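Local structure of microtubule-associated protein 1A/1B, light chain 3 (Trypanosoma brucei brucei, 3W1Y) at residues A[87-92]-A[128-133]. The protein probably acts in autophagy as a ubiquitin-like protein of the ATG8 family, a family generally associated with phosphatidylethanolamine and membranes. Residues are numbered along the deposited sequence; the frame is centred on the assembly and turned at random.
Sequences QRLLLE and VSYGVE
L89 and L91, at the C-terminal end of helix 78-88 and just beyond it, lie against Y130 and V132 of strand 126-133 in van der Waals packing of side chains. The closest approach is that of L89 to the tyrosine: its CD1 lies 3.6 Å from Y130 CE1, while CD2 comes down nearer the hydroxyl end, 3.7 Å from Y130 OH. The forked end of a leucine suits this place because its two methyls follow the ring from CD1 and CE1 to CZ and OH, meeting it obliquely. Y130 is set for this by its first torsion, which places CG between the backbone N and the carbonyl carbon (chi1 73°). A tyrosine fits here by giving L89 a flat apolar ring while its hydroxyl hydrogen-bonds to the backbone O of D66.

The second group centres on V132. L91 and V132 meet tip to tip, the leucine being long enough for its CD2 to stand 3.9 Å from V132 CG1 and equally far from CG2. That CG2 methyl also touches L89 CD1 at 3.9 Å, so the beta-branched valine, well suited to a strand, joins both leucines.

Between the leucines comes a Schellman motif, L90 being the first residue to leave helical phi/psi. It takes a positive phi of 40°, with a weak bond from L90 N to Q87 O at 3.2 Å, and L89 and L91 both face the strand.

In this ubiquitin-like fold the contact lays the C-terminal end of helix 78-88 and its exit on the mixed sheet. Strand 126-133 is flanked there by 33-40 and 96-100; L91 also packs on V97 of the latter, and N68 of strand 68-73, outermost within this chain, touches both L89 and Y130.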
loop_
_atom_site.group_PDB
_atom_site.type_symbol
_atom_site.label_atom_id
_atom_site.label_comp_id
_atom_site.label_asym_id
_atom_site.label_seq_id
_atom_site.Cartn_x
_atom_site.Cartn_y
_atom_site.Cartn_z
ATOM N N GLN A 87 10.114 0.686 3.383
ATOM C CA GLN A 87 11.306 0.750 4.215
ATOM C C GLN A 87 12.560 1.052 3.404
ATOM O O GLN A 87 13.392 1.833 3.828
ATOM C CB GLN A 87 11.538 -0.586 4.934
ATOM C CG GLN A 87 10.445 -1.074 5.910
ATOM C CD GLN A 87 10.695 -2.528 6.395
ATOM O OE1 GLN A 87 11.854 -2.978 6.478
ATOM N NE2 GLN A 87 9.602 -3.274 6.686
ATOM N N ARG A 88 12.711 0.394 2.259
ATOM C CA ARG A 88 13.894 0.537 1.425
ATOM C C ARG A 88 13.962 1.914 0.754
ATOM O O ARG A 88 15.046 2.456 0.549
ATOM C CB ARG A 88 13.914 -0.567 0.359
ATOM C CG ARG A 88 15.098 -0.475 -0.568
ATOM C CD ARG A 88 16.257 -1.341 -0.062
ATOM N NE ARG A 88 16.511 -2.424 -1.014
ATOM C CZ ARG A 88 16.341 -3.714 -0.766
ATOM N NH1 ARG A 88 15.950 -4.137 0.429
ATOM N NH2 ARG A 88 16.593 -4.584 -1.722
ATOM N N LEU A 89 12.808 2.467 0.401
ATOM C CA LEU A 89 12.731 3.794 -0.214
ATOM C C LEU A 89 12.723 4.905 0.847
ATOM O O LEU A 89 12.710 6.097 0.515
ATOM C CB LEU A 89 11.468 3.914 -1.084
ATOM C CG LEU A 89 11.342 3.060 -2.348
ATOM C CD1 LEU A 89 9.982 3.237 -2.983
ATOM C CD2 LEU A 89 12.436 3.412 -3.329
ATOM N N LEU A 90 12.707 4.488 2.115
ATOM C CA LEU A 90 12.561 5.374 3.273
ATOM C C LEU A 90 11.533 6.504 3.064
ATOM O O LEU A 90 11.844 7.693 3.203
ATOM C CB LEU A 90 13.930 5.903 3.732
ATOM C CG LEU A 90 14.908 4.786 4.136
ATOM C CD1 LEU A 90 16.366 5.196 3.921
ATOM C CD2 LEU A 90 14.652 4.289 5.554
ATOM N N LEU A 91 10.305 6.106 2.737
ATOM C CA LEU A 91 9.210 7.039 2.482
ATOM C C LEU A 91 8.685 7.693 3.758
ATOM O O LEU A 91 8.524 7.029 4.787
ATOM C CB LEU A 91 8.052 6.329 1.782
ATOM C CG LEU A 91 8.248 5.647 0.432
ATOM C CD1 LEU A 91 6.897 5.082 0.012
ATOM C CD2 LEU A 91 8.804 6.594 -0.629
ATOM N N GLU A 92 8.401 8.992 3.665
ATOM C CA GLU A 92 7.807 9.775 4.765
ATOM C C GLU A 92 6.321 9.472 4.995
ATOM O O GLU A 92 5.727 8.664 4.280
ATOM C CB GLU A 92 7.964 11.269 4.479
ATOM C CG GLU A 92 9.388 11.804 4.581
ATOM C CD GLU A 92 9.427 13.335 4.538
ATOM O OE1 GLU A 92 8.812 13.925 3.606
ATOM O OE2 GLU A 92 10.073 13.937 5.436
ATOM N N VAL A 128 8.793 -5.720 -11.379
ATOM C CA VAL A 128 7.755 -4.937 -10.741
ATOM C C VAL A 128 8.035 -3.435 -10.974
ATOM O O VAL A 128 9.179 -2.959 -10.810
ATOM C CB VAL A 128 7.656 -5.240 -9.216
ATOM C CG1 VAL A 128 6.658 -4.322 -8.538
ATOM C CG2 VAL A 128 7.320 -6.718 -8.943
ATOM N N SER A 129 6.989 -2.709 -11.380
ATOM C CA SER A 129 7.014 -1.265 -11.450
ATOM C C SER A 129 6.395 -0.726 -10.183
ATOM O O SER A 129 5.374 -1.227 -9.710
ATOM C CB SER A 129 6.203 -0.753 -12.631
ATOM O OG SER A 129 6.644 -1.354 -13.823
ATOM N N TYR A 130 7.010 0.316 -9.651
ATOM C CA TYR A 130 6.454 0.983 -8.510
ATOM C C TYR A 130 6.283 2.481 -8.770
ATOM O O TYR A 130 7.108 3.125 -9.445
ATOM C CB TYR A 130 7.305 0.703 -7.258
ATOM C CG TYR A 130 8.642 1.412 -7.205
ATOM C CD1 TYR A 130 8.782 2.681 -6.613
ATOM C CD2 TYR A 130 9.780 0.801 -7.716
ATOM C CE1 TYR A 130 10.033 3.322 -6.565
ATOM C CE2 TYR A 130 11.000 1.403 -7.653
ATOM C CZ TYR A 130 11.140 2.660 -7.084
ATOM O OH TYR A 130 12.407 3.213 -7.048
ATOM N N GLY A 131 5.202 3.025 -8.238
ATOM C CA GLY A 131 5.030 4.472 -8.186
ATOM C C GLY A 131 4.876 4.912 -6.742
ATOM O O GLY A 131 4.271 4.215 -5.935
ATOM N N VAL A 132 5.440 6.061 -6.411
ATOM C CA VAL A 132 5.258 6.663 -5.102
ATOM C C VAL A 132 4.263 7.812 -5.248
ATOM O O VAL A 132 4.392 8.642 -6.147
ATOM C CB VAL A 132 6.598 7.179 -4.551
ATOM C CG1 VAL A 132 6.402 8.042 -3.303
ATOM C CG2 VAL A 132 7.554 6.016 -4.279
ATOM N N GLU A 133 3.258 7.856 -4.383
ATOM C CA GLU A 133 2.350 9.002 -4.397
ATOM C C GLU A 133 2.352 9.807 -3.098
ATOM O O GLU A 133 2.354 9.251 -2.013
ATOM C CB GLU A 133 0.932 8.607 -4.798
ATOM C CG GLU A 133 0.170 9.773 -5.438
ATOM C CD GLU A 133 0.912 10.333 -6.645
ATOM O OE1 GLU A 133 1.319 9.530 -7.534
ATOM O OE2 GLU A 133 1.102 11.571 -6.685
#